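Local coordinates for nonstructural protein 2 (Human rotavirus C, PDB 2GU0) that probably binds single-stranded RNA, hydrolyses nucleoside and RNA 5'-triphosphates, and works as an octamer in building viroplasms and packaging the viral genome, at residues L151-D156 with H222-L227; I157-Q160 with T165-K168; D182-T187 with Y208-F213. All blocks are in the same frame, centred on the assembly; numbering follows the deposited sequence.

Contact 1. Residues L151-D156 with H222-L227; sequences LTESND and HWRLVL
Glu153 and Arg224 face each other beside the predicted nucleotide site of the HIT-like C-terminal half, the loop before strand 157-160 lending the acid and strand 222-227 the base. Only these two side chains meet, burying 41 Å² in all. Glu153 OE2 and Arg224 NH2 are 3.6 Å apart, a long salt bridge. The two chains cross at about a right angle and the carboxylate plane is turned 59° from the guanidinium, so the carboxylate touches through a single oxygen instead of making a two-pronged, coplanar pair. On the loop side, Glu153 holds CG between its own backbone N and carbonyl carbon (chi1 62°) and then runs on extended toward the strand. Arg224 leaves its strand with the chain straight as far as CD, then bends at chi3 (-68°), which swings NH2 round to the acid. Each charge has a stronger partner nearby: Glu153 OE2 pairs with Lys185, and Arg224 NH1 with Glu183, while Glu153 OE1 is hydrogen-bonded to Asn113 and Tyr171. Lys185 and Arg224 are both predicted ATP ligands, and His222, the predicted catalytic residue, lies two positions before Arg224; its NE2 is 6.9 Å from Glu153 OE2. The chemistry is therefore that of a charge network in which Glu153 sits between two basic groups and would be expected to offset part of their positive charge.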
loop_
_atom_site.group_PDB
_atom_site.type_symbol
_atom_site.label_atom_id
_atom_site.label_comp_id
_atom_site.label_asym_id
_atom_site.label_seq_id
_atom_site.Cartn_x
_atom_site.Cartn_y
_atom_site.Cartn_z
ATOM N N LEU A 151 -26.199 -22.769 -21.835
ATOM C CA LEU A 151 -26.204 -23.280 -20.472
ATOM C C LEU A 151 -24.920 -23.944 -19.984
ATOM O O LEU A 151 -24.877 -24.408 -18.837
ATOM C CB LEU A 151 -27.357 -24.272 -20.323
ATOM C CG LEU A 151 -28.654 -23.778 -20.967
ATOM C CD1 LEU A 151 -29.646 -24.899 -21.025
ATOM C CD2 LEU A 151 -29.215 -22.596 -20.183
ATOM N N THR A 152 -23.878 -24.001 -20.817
ATOM C CA THR A 152 -22.645 -24.664 -20.385
ATOM C C THR A 152 -22.131 -24.068 -19.094
ATOM O O THR A 152 -22.430 -22.930 -18.763
ATOM C CB THR A 152 -21.497 -24.553 -21.405
ATOM O OG1 THR A 152 -21.960 -24.944 -22.691
ATOM C CG2 THR A 152 -20.348 -25.486 -21.016
ATOM N N GLU A 153 -21.339 -24.847 -18.376
ATOM C CA GLU A 153 -20.770 -24.383 -17.130
ATOM C C GLU A 153 -19.714 -23.296 -17.315
ATOM O O GLU A 153 -19.453 -22.548 -16.388
ATOM C CB GLU A 153 -20.144 -25.554 -16.362
ATOM C CG GLU A 153 -18.991 -26.235 -17.078
ATOM C CD GLU A 153 -18.288 -27.280 -16.216
ATOM O OE1 GLU A 153 -17.563 -26.897 -15.270
ATOM O OE2 GLU A 153 -18.463 -28.488 -16.493
ATOM N N SER A 154 -19.121 -23.178 -18.498
ATOM C CA SER A 154 -18.064 -22.189 -18.674
ATOM C C SER A 154 -18.118 -21.192 -19.846
ATOM O O SER A 154 -18.535 -21.525 -20.954
ATOM C CB SER A 154 -16.714 -22.925 -18.685
ATOM O OG SER A 154 -15.660 -22.128 -19.192
ATOM N N ASN A 155 -17.649 -19.979 -19.547
ATOM C CA ASN A 155 -17.536 -18.813 -20.438
ATOM C C ASN A 155 -16.369 -18.896 -21.391
ATOM O O ASN A 155 -16.471 -18.530 -22.559
ATOM C CB ASN A 155 -17.260 -17.544 -19.629
ATOM C CG ASN A 155 -18.495 -16.904 -19.128
ATOM O OD1 ASN A 155 -18.439 -15.953 -18.369
ATOM N ND2 ASN A 155 -19.640 -17.413 -19.559
ATOM N N ASP A 156 -15.240 -19.312 -20.841
ATOM C CA ASP A 156 -14.000 -19.381 -21.574
ATOM C C ASP A 156 -14.132 -20.011 -22.956
ATOM O O ASP A 156 -13.832 -21.194 -23.151
ATOM C CB ASP A 156 -12.979 -20.115 -20.711
ATOM C CG ASP A 156 -11.591 -19.616 -20.924
ATOM O OD1 ASP A 156 -11.453 -18.516 -21.471
ATOM O OD2 ASP A 156 -10.636 -20.307 -20.543
ATOM N N HIS A 222 -23.472 -33.630 -25.181
ATOM C CA HIS A 222 -22.414 -32.654 -24.974
ATOM C C HIS A 222 -21.160 -33.501 -24.801
ATOM O O HIS A 222 -21.244 -34.670 -24.433
ATOM C CB HIS A 222 -22.697 -31.735 -23.764
ATOM C CG HIS A 222 -22.416 -32.347 -22.427
ATOM N ND1 HIS A 222 -23.416 -32.690 -21.543
ATOM C CD2 HIS A 222 -21.247 -32.621 -21.798
ATOM C CE1 HIS A 222 -22.875 -33.145 -20.425
ATOM N NE2 HIS A 222 -21.560 -33.113 -20.552
ATOM N N TRP A 223 -19.997 -32.930 -25.078
ATOM C CA TRP A 223 -18.769 -33.713 -25.023
ATOM C C TRP A 223 -17.602 -33.116 -24.258
ATOM O O TRP A 223 -17.460 -31.902 -24.138
ATOM C CB TRP A 223 -18.343 -34.029 -26.458
ATOM C CG TRP A 223 -19.455 -34.624 -27.244
ATOM C CD1 TRP A 223 -19.741 -35.943 -27.379
ATOM C CD2 TRP A 223 -20.511 -33.917 -27.898
ATOM N NE1 TRP A 223 -20.912 -36.109 -28.071
ATOM C CE2 TRP A 223 -21.408 -34.879 -28.402
ATOM C CE3 TRP A 223 -20.791 -32.560 -28.101
ATOM C CZ2 TRP A 223 -22.572 -34.534 -29.098
ATOM C CZ3 TRP A 223 -21.952 -32.210 -28.792
ATOM C CH2 TRP A 223 -22.831 -33.199 -29.283
ATOM N N ARG A 224 -16.753 -33.994 -23.745
ATOM C CA ARG A 224 -15.589 -33.559 -22.997
ATOM C C ARG A 224 -14.288 -33.984 -23.690
ATOM O O ARG A 224 -14.094 -35.153 -24.007
ATOM C CB ARG A 224 -15.654 -34.123 -21.566
ATOM C CG ARG A 224 -14.654 -33.485 -20.604
ATOM C CD ARG A 224 -14.943 -33.834 -19.149
ATOM N NE ARG A 224 -16.179 -33.216 -18.680
ATOM C CZ ARG A 224 -16.260 -32.372 -17.649
ATOM N NH1 ARG A 224 -15.169 -32.029 -16.967
ATOM N NH2 ARG A 224 -17.446 -31.882 -17.291
ATOM N N LEU A 225 -13.420 -33.013 -23.954
ATOM C CA LEU A 225 -12.122 -33.278 -24.565
ATOM C C LEU A 225 -11.210 -33.648 -23.402
ATOM O O LEU A 225 -10.941 -32.810 -22.541
ATOM C CB LEU A 225 -11.581 -32.026 -25.268
ATOM C CG LEU A 225 -12.262 -31.667 -26.590
ATOM C CD1 LEU A 225 -11.803 -30.314 -27.058
ATOM C CD2 LEU A 225 -11.939 -32.720 -27.629
ATOM N N VAL A 226 -10.753 -34.898 -23.368
ATOM C CA VAL A 226 -9.895 -35.358 -22.287
ATOM C C VAL A 226 -8.547 -35.823 -22.804
ATOM O O VAL A 226 -8.408 -36.136 -23.984
ATOM C CB VAL A 226 -10.565 -36.504 -21.506
ATOM C CG1 VAL A 226 -11.878 -36.019 -20.926
ATOM C CG2 VAL A 226 -10.816 -37.700 -22.417
ATOM N N LEU A 227 -7.549 -35.851 -21.927
ATOM C CA LEU A 227 -6.213 -36.283 -22.322
ATOM C C LEU A 227 -6.206 -37.777 -22.604
ATOM O O LEU A 227 -6.855 -38.545 -21.888
ATOM C CB LEU A 227 -5.192 -35.979 -21.219
ATOM C CG LEU A 227 -4.344 -34.698 -21.233
ATOM C CD1 LEU A 227 -4.705 -33.841 -22.419
ATOM C CD2 LEU A 227 -4.537 -33.950 -19.928
#

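Contact 2. Residues I157-Q160 with T165-K168; sequences IVYQ and TITK
The Tyr159 ring meets Ile166 obliquely, CD2 lying 4.0 Å from Ile166 CG1, and it also stacks with Tyr205 of helix 196-209; the other flat group, the Gln160 amide, has Thr165 OG1 close to its plane, 12° out. Both belong to a beta hairpin, strands 157-160 and 165-168 running antiparallel at 170° with a classic beta bulge in the outer one. Val158 and Tyr159 are the two residues opposite Ile166. Its carbonyl oxygen takes a good bond from Val158 N (2.8 Å) and a weak one from Tyr159 N (3.4 Å), while Ile166 N donates to Tyr159 O at 2.8 Å. The bulge shifts the register by one, pairing Ile157 with Thr167 before it and Gln160 with Thr165 after it. Tyr159 and Ile166 share the sheet face that looks to helix 196-209. Ile157, Gln160, Thr165 and Thr167 line the other, where Ile157 CG1 packs on Thr167 CG2 at 4.0 Å. Beyond the hairpin, Gln160 OE1 is hydrogen-bonded to Tyr44 of the second subunit, and Ile157 packs on Leu48 of that subunit, tying this sheet edge into the octamer. Gln160 stretches out fully, CG opposite its backbone N (chi1 -177°), alongside Thr165; its NE2 donates at 3.2 Å to Thr165 OG1, an oxygen also hydrogen-bonded to Asn189 OD1.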
loop_
_atom_site.group_PDB
_atom_site.type_symbol
_atom_site.label_atom_id
_atom_site.label_comp_id
_atom_site.label_asym_id
_atom_site.label_seq_id
_atom_site.Cartn_x
_atom_site.Cartn_y
_atom_site.Cartn_z
ATOM N N ILE A 157 -14.560 -19.208 -23.928
ATOM C CA ILE A 157 -14.742 -19.707 -25.287
ATOM C C ILE A 157 -13.461 -19.764 -26.097
ATOM O O ILE A 157 -12.886 -18.735 -26.453
ATOM C CB ILE A 157 -15.767 -18.873 -26.047
ATOM C CG1 ILE A 157 -17.135 -19.067 -25.409
ATOM C CG2 ILE A 157 -15.784 -19.284 -27.511
ATOM C CD1 ILE A 157 -18.241 -18.328 -26.109
ATOM N N VAL A 158 -13.039 -20.979 -26.417
ATOM C CA VAL A 158 -11.813 -21.200 -27.170
ATOM C C VAL A 158 -12.037 -21.462 -28.661
ATOM O O VAL A 158 -11.094 -21.442 -29.455
ATOM C CB VAL A 158 -11.023 -22.353 -26.523
ATOM C CG1 VAL A 158 -9.767 -22.653 -27.315
ATOM C CG2 VAL A 158 -10.662 -21.962 -25.105
ATOM N N TYR A 159 -13.290 -21.691 -29.041
ATOM C CA TYR A 159 -13.652 -21.929 -30.440
ATOM C C TYR A 159 -15.156 -21.884 -30.621
ATOM O O TYR A 159 -15.918 -22.320 -29.757
ATOM C CB TYR A 159 -13.161 -23.293 -30.920
ATOM C CG TYR A 159 -13.690 -23.678 -32.293
ATOM C CD1 TYR A 159 -13.060 -23.237 -33.457
ATOM C CD2 TYR A 159 -14.836 -24.465 -32.426
ATOM C CE1 TYR A 159 -13.548 -23.573 -34.716
ATOM C CE2 TYR A 159 -15.336 -24.801 -33.678
ATOM C CZ TYR A 159 -14.685 -24.350 -34.821
ATOM O OH TYR A 159 -15.176 -24.673 -36.069
ATOM N N GLN A 160 -15.587 -21.364 -31.756
ATOM C CA GLN A 160 -17.005 -21.301 -32.027
ATOM C C GLN A 160 -17.311 -21.171 -33.498
ATOM O O GLN A 160 -16.963 -20.179 -34.112
ATOM C CB GLN A 160 -17.646 -20.125 -31.301
ATOM C CG GLN A 160 -19.160 -20.060 -31.507
ATOM C CD GLN A 160 -19.835 -18.934 -30.732
ATOM O OE1 GLN A 160 -19.920 -17.796 -31.197
ATOM N NE2 GLN A 160 -20.310 -19.251 -29.537
ATOM N N THR A 165 -19.370 -25.116 -29.929
ATOM C CA THR A 165 -18.640 -24.159 -29.121
ATOM C C THR A 165 -17.727 -24.927 -28.183
ATOM O O THR A 165 -18.161 -25.867 -27.527
ATOM C CB THR A 165 -19.590 -23.293 -28.283
ATOM O OG1 THR A 165 -20.377 -22.470 -29.150
ATOM C CG2 THR A 165 -18.802 -22.396 -27.349
ATOM N N ILE A 166 -16.456 -24.552 -28.123
ATOM C CA ILE A 166 -15.533 -25.224 -27.215
ATOM C C ILE A 166 -15.198 -24.273 -26.069
ATOM O O ILE A 166 -14.773 -23.151 -26.296
ATOM C CB ILE A 166 -14.224 -25.637 -27.923
ATOM C CG1 ILE A 166 -14.519 -26.579 -29.079
ATOM C CG2 ILE A 166 -13.315 -26.361 -26.949
ATOM C CD1 ILE A 166 -13.270 -27.075 -29.766
ATOM N N THR A 167 -15.404 -24.713 -24.837
ATOM C CA THR A 167 -15.116 -23.880 -23.674
ATOM C C THR A 167 -14.099 -24.549 -22.771
ATOM O O THR A 167 -14.108 -25.764 -22.619
ATOM C CB THR A 167 -16.380 -23.624 -22.867
ATOM O OG1 THR A 167 -17.079 -24.858 -22.697
ATOM C CG2 THR A 167 -17.275 -22.613 -23.583
ATOM N N LYS A 168 -13.220 -23.761 -22.165
ATOM C CA LYS A 168 -12.199 -24.328 -21.295
ATOM C C LYS A 168 -12.649 -24.585 -19.856
ATOM O O LYS A 168 -13.149 -23.693 -19.182
ATOM C CB LYS A 168 -10.954 -23.436 -21.297
ATOM C CG LYS A 168 -10.003 -23.716 -20.156
ATOM C CD LYS A 168 -8.734 -22.909 -20.286
ATOM C CE LYS A 168 -7.762 -23.573 -21.233
ATOM N NZ LYS A 168 -7.376 -24.923 -20.721
#

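Contact 3. Residues D182-T187 with Y208-F213; sequences DEYKIT and YNFNKF
Tyr184 meets Phe210 over one face and Phe213 at its edge, in an aromatic cluster that joins strand 182-188 to the turn following helix 196-209. From CB, CG is set opposite the carbonyl carbon (chi1 -61°), which carries the ring off the strand toward that turn. Phe210 CE2 hangs 3.5 Å above the Tyr184 plane over the ring centre, in reach of CG, CD1, CD2 and CE2 alike and, at 3.9 Å, of Tyr184 CZ. This is a T-shaped stack, Phe210 giving its edge to the Tyr184 face, with centroids 4.9 Å apart and planes at 82°. CD1 and CE1, at the ring edge, also meet Phe213, CE1 lying 3.6 Å from Phe213 CZ. Here the roles reverse, the edge of Tyr184 pointing at the Phe213 face in an offset edge-to-face stack with centroids 5.4 Å apart. At the tip, OH has a weak hydrogen bond with Lys168 NZ. Asp182, two residues back along the strand, brings OD1 up to the Phe213 edge near CE2 and CZ. A type I turn, closed by Phe213 N to Phe210 O at 3.0 Å, puts both phenylalanines on Tyr184. Next to them, Tyr208 O accepts from Asn211 ND2 of the third subunit, and Asn211 ND2 donates to Tyr208 O there. Across the two segments the chemistry is aromatic edge against face, with a carboxylate at the positively polarised rim of Phe213, probably a mildly favourable place for it.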
loop_
_atom_site.group_PDB
_atom_site.type_symbol
_atom_site.label_atom_id
_atom_site.label_comp_id
_atom_site.label_asym_id
_atom_site.label_seq_id
_atom_site.Cartn_x
_atom_site.Cartn_y
_atom_site.Cartn_z
ATOM N N ASP A 182 -7.014 -31.358 -17.140
ATOM C CA ASP A 182 -6.897 -30.486 -18.307
ATOM C C ASP A 182 -8.041 -30.884 -19.244
ATOM O O ASP A 182 -7.928 -31.849 -19.998
ATOM C CB ASP A 182 -5.531 -30.743 -18.968
ATOM C CG ASP A 182 -5.190 -29.742 -20.066
ATOM O OD1 ASP A 182 -5.867 -29.714 -21.115
ATOM O OD2 ASP A 182 -4.222 -28.979 -19.881
ATOM N N GLU A 183 -9.147 -30.155 -19.197
ATOM C CA GLU A 183 -10.278 -30.499 -20.044
ATOM C C GLU A 183 -10.928 -29.308 -20.731
ATOM O O GLU A 183 -10.703 -28.167 -20.356
ATOM C CB GLU A 183 -11.355 -31.194 -19.214
ATOM C CG GLU A 183 -10.859 -32.297 -18.313
ATOM C CD GLU A 183 -11.969 -32.871 -17.457
ATOM O OE1 GLU A 183 -12.492 -32.127 -16.613
ATOM O OE2 GLU A 183 -12.330 -34.054 -17.624
ATOM N N TYR A 184 -11.736 -29.603 -21.744
ATOM C CA TYR A 184 -12.507 -28.603 -22.474
ATOM C C TYR A 184 -13.867 -29.243 -22.692
ATOM O O TYR A 184 -14.012 -30.460 -22.552
ATOM C CB TYR A 184 -11.892 -28.282 -23.836
ATOM C CG TYR A 184 -10.505 -27.716 -23.767
ATOM C CD1 TYR A 184 -9.416 -28.546 -23.519
ATOM C CD2 TYR A 184 -10.270 -26.358 -23.962
ATOM C CE1 TYR A 184 -8.124 -28.042 -23.472
ATOM C CE2 TYR A 184 -8.984 -25.843 -23.918
ATOM C CZ TYR A 184 -7.916 -26.695 -23.672
ATOM O OH TYR A 184 -6.630 -26.233 -23.628
ATOM N N LYS A 185 -14.866 -28.440 -23.032
ATOM C CA LYS A 185 -16.194 -28.988 -23.267
ATOM C C LYS A 185 -16.797 -28.516 -24.590
ATOM O O LYS A 185 -16.768 -27.329 -24.917
ATOM C CB LYS A 185 -17.134 -28.630 -22.115
ATOM C CG LYS A 185 -18.483 -29.332 -22.203
ATOM C CD LYS A 185 -19.440 -28.955 -21.074
ATOM C CE LYS A 185 -19.015 -29.533 -19.743
ATOM N NZ LYS A 185 -20.032 -29.264 -18.696
ATOM N N ILE A 186 -17.340 -29.467 -25.346
ATOM C CA ILE A 186 -17.982 -29.197 -26.629
ATOM C C ILE A 186 -19.487 -29.257 -26.413
ATOM O O ILE A 186 -19.998 -30.243 -25.907
ATOM C CB ILE A 186 -17.638 -30.284 -27.641
ATOM C CG1 ILE A 186 -16.128 -30.461 -27.735
ATOM C CG2 ILE A 186 -18.220 -29.939 -28.985
ATOM C CD1 ILE A 186 -15.742 -31.638 -28.596
ATOM N N THR A 187 -20.209 -28.216 -26.789
ATOM C CA THR A 187 -21.659 -28.234 -26.618
ATOM C C THR A 187 -22.272 -27.704 -27.889
ATOM O O THR A 187 -21.708 -26.810 -28.495
ATOM C CB THR A 187 -22.117 -27.334 -25.438
ATOM O OG1 THR A 187 -21.777 -25.971 -25.710
ATOM C CG2 THR A 187 -21.445 -27.750 -24.157
ATOM N N TYR A 208 -6.426 -31.314 -35.182
ATOM C CA TYR A 208 -5.251 -30.464 -35.289
ATOM C C TYR A 208 -5.059 -29.512 -34.091
ATOM O O TYR A 208 -3.928 -29.277 -33.659
ATOM C CB TYR A 208 -5.309 -29.673 -36.602
ATOM C CG TYR A 208 -4.138 -28.748 -36.802
ATOM C CD1 TYR A 208 -2.888 -29.238 -37.174
ATOM C CD2 TYR A 208 -4.268 -27.382 -36.574
ATOM C CE1 TYR A 208 -1.792 -28.385 -37.310
ATOM C CE2 TYR A 208 -3.186 -26.525 -36.708
ATOM C CZ TYR A 208 -1.950 -27.027 -37.072
ATOM O OH TYR A 208 -0.881 -26.166 -37.182
ATOM N N ASN A 209 -6.153 -28.989 -33.539
ATOM C CA ASN A 209 -6.079 -28.057 -32.401
ATOM C C ASN A 209 -6.040 -28.677 -30.999
ATOM O O ASN A 209 -5.669 -28.006 -30.038
ATOM C CB ASN A 209 -7.235 -27.065 -32.469
ATOM C CG ASN A 209 -7.039 -26.038 -33.545
ATOM O OD1 ASN A 209 -6.298 -25.067 -33.356
ATOM N ND2 ASN A 209 -7.678 -26.249 -34.700
ATOM N N PHE A 210 -6.443 -29.938 -30.883
ATOM C CA PHE A 210 -6.450 -30.645 -29.607
ATOM C C PHE A 210 -6.026 -32.077 -29.887
ATOM O O PHE A 210 -6.750 -33.014 -29.558
ATOM C CB PHE A 210 -7.857 -30.667 -29.001
ATOM C CG PHE A 210 -8.451 -29.308 -28.765
ATOM C CD1 PHE A 210 -8.926 -28.546 -29.829
ATOM C CD2 PHE A 210 -8.523 -28.782 -27.479
ATOM C CE1 PHE A 210 -9.461 -27.281 -29.620
ATOM C CE2 PHE A 210 -9.057 -27.515 -27.259
ATOM C CZ PHE A 210 -9.528 -26.763 -28.336
ATOM N N ASN A 211 -4.853 -32.250 -30.492
ATOM C CA ASN A 211 -4.394 -33.587 -30.840
ATOM C C ASN A 211 -4.153 -34.492 -29.643
ATOM O O ASN A 211 -4.264 -35.707 -29.760
ATOM C CB ASN A 211 -3.136 -33.521 -31.728
ATOM C CG ASN A 211 -1.847 -33.403 -30.934
ATOM O OD1 ASN A 211 -1.524 -32.344 -30.395
ATOM N ND2 ASN A 211 -1.098 -34.502 -30.863
ATOM N N LYS A 212 -3.836 -33.910 -28.492
ATOM C CA LYS A 212 -3.594 -34.700 -27.281
ATOM C C LYS A 212 -4.894 -35.195 -26.634
ATOM O O LYS A 212 -4.870 -36.023 -25.715
ATOM C CB LYS A 212 -2.819 -33.871 -26.250
ATOM C CG LYS A 212 -1.348 -33.673 -26.549
ATOM C CD LYS A 212 -0.706 -32.849 -25.443
ATOM C CE LYS A 212 0.819 -32.809 -25.558
ATOM N NZ LYS A 212 1.461 -31.917 -24.524
ATOM N N PHE A 213 -6.025 -34.700 -27.123
ATOM C CA PHE A 213 -7.318 -35.056 -26.553
ATOM C C PHE A 213 -8.220 -35.952 -27.376
ATOM O O PHE A 213 -8.018 -36.157 -28.565
ATOM C CB PHE A 213 -8.101 -33.790 -26.229
ATOM C CG PHE A 213 -7.343 -32.802 -25.413
ATOM C CD1 PHE A 213 -6.306 -32.079 -25.969
ATOM C CD2 PHE A 213 -7.694 -32.562 -24.096
ATOM C CE1 PHE A 213 -5.637 -31.135 -25.235
ATOM C CE2 PHE A 213 -7.021 -31.613 -23.353
ATOM C CZ PHE A 213 -5.989 -30.897 -23.930
#

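In the fold
All three contacts gather on one antiparallel sheet of the C-terminal half, in which strands 165-168, 182-187 and 222-227 are consecutive neighbours. Contact 2 is the most buried and relies on backbone bonding; contacts 1 and 3 are partly buried and made by side chains. Their chemistry divides by sheet face: charges of contact 1 gather toward the predicted nucleotide site, while the rings of contact 3 lie on the helix side, where Ile166 of contact 2 touches Phe210. A probable hydrogen bond between Trp223 O and Ile186 N joins contacts 1 and 3, and Ser154 OG is hydrogen-bonded to Lys168 O. Contacts 1 and 2 approach the second subunit, contact 3 the third.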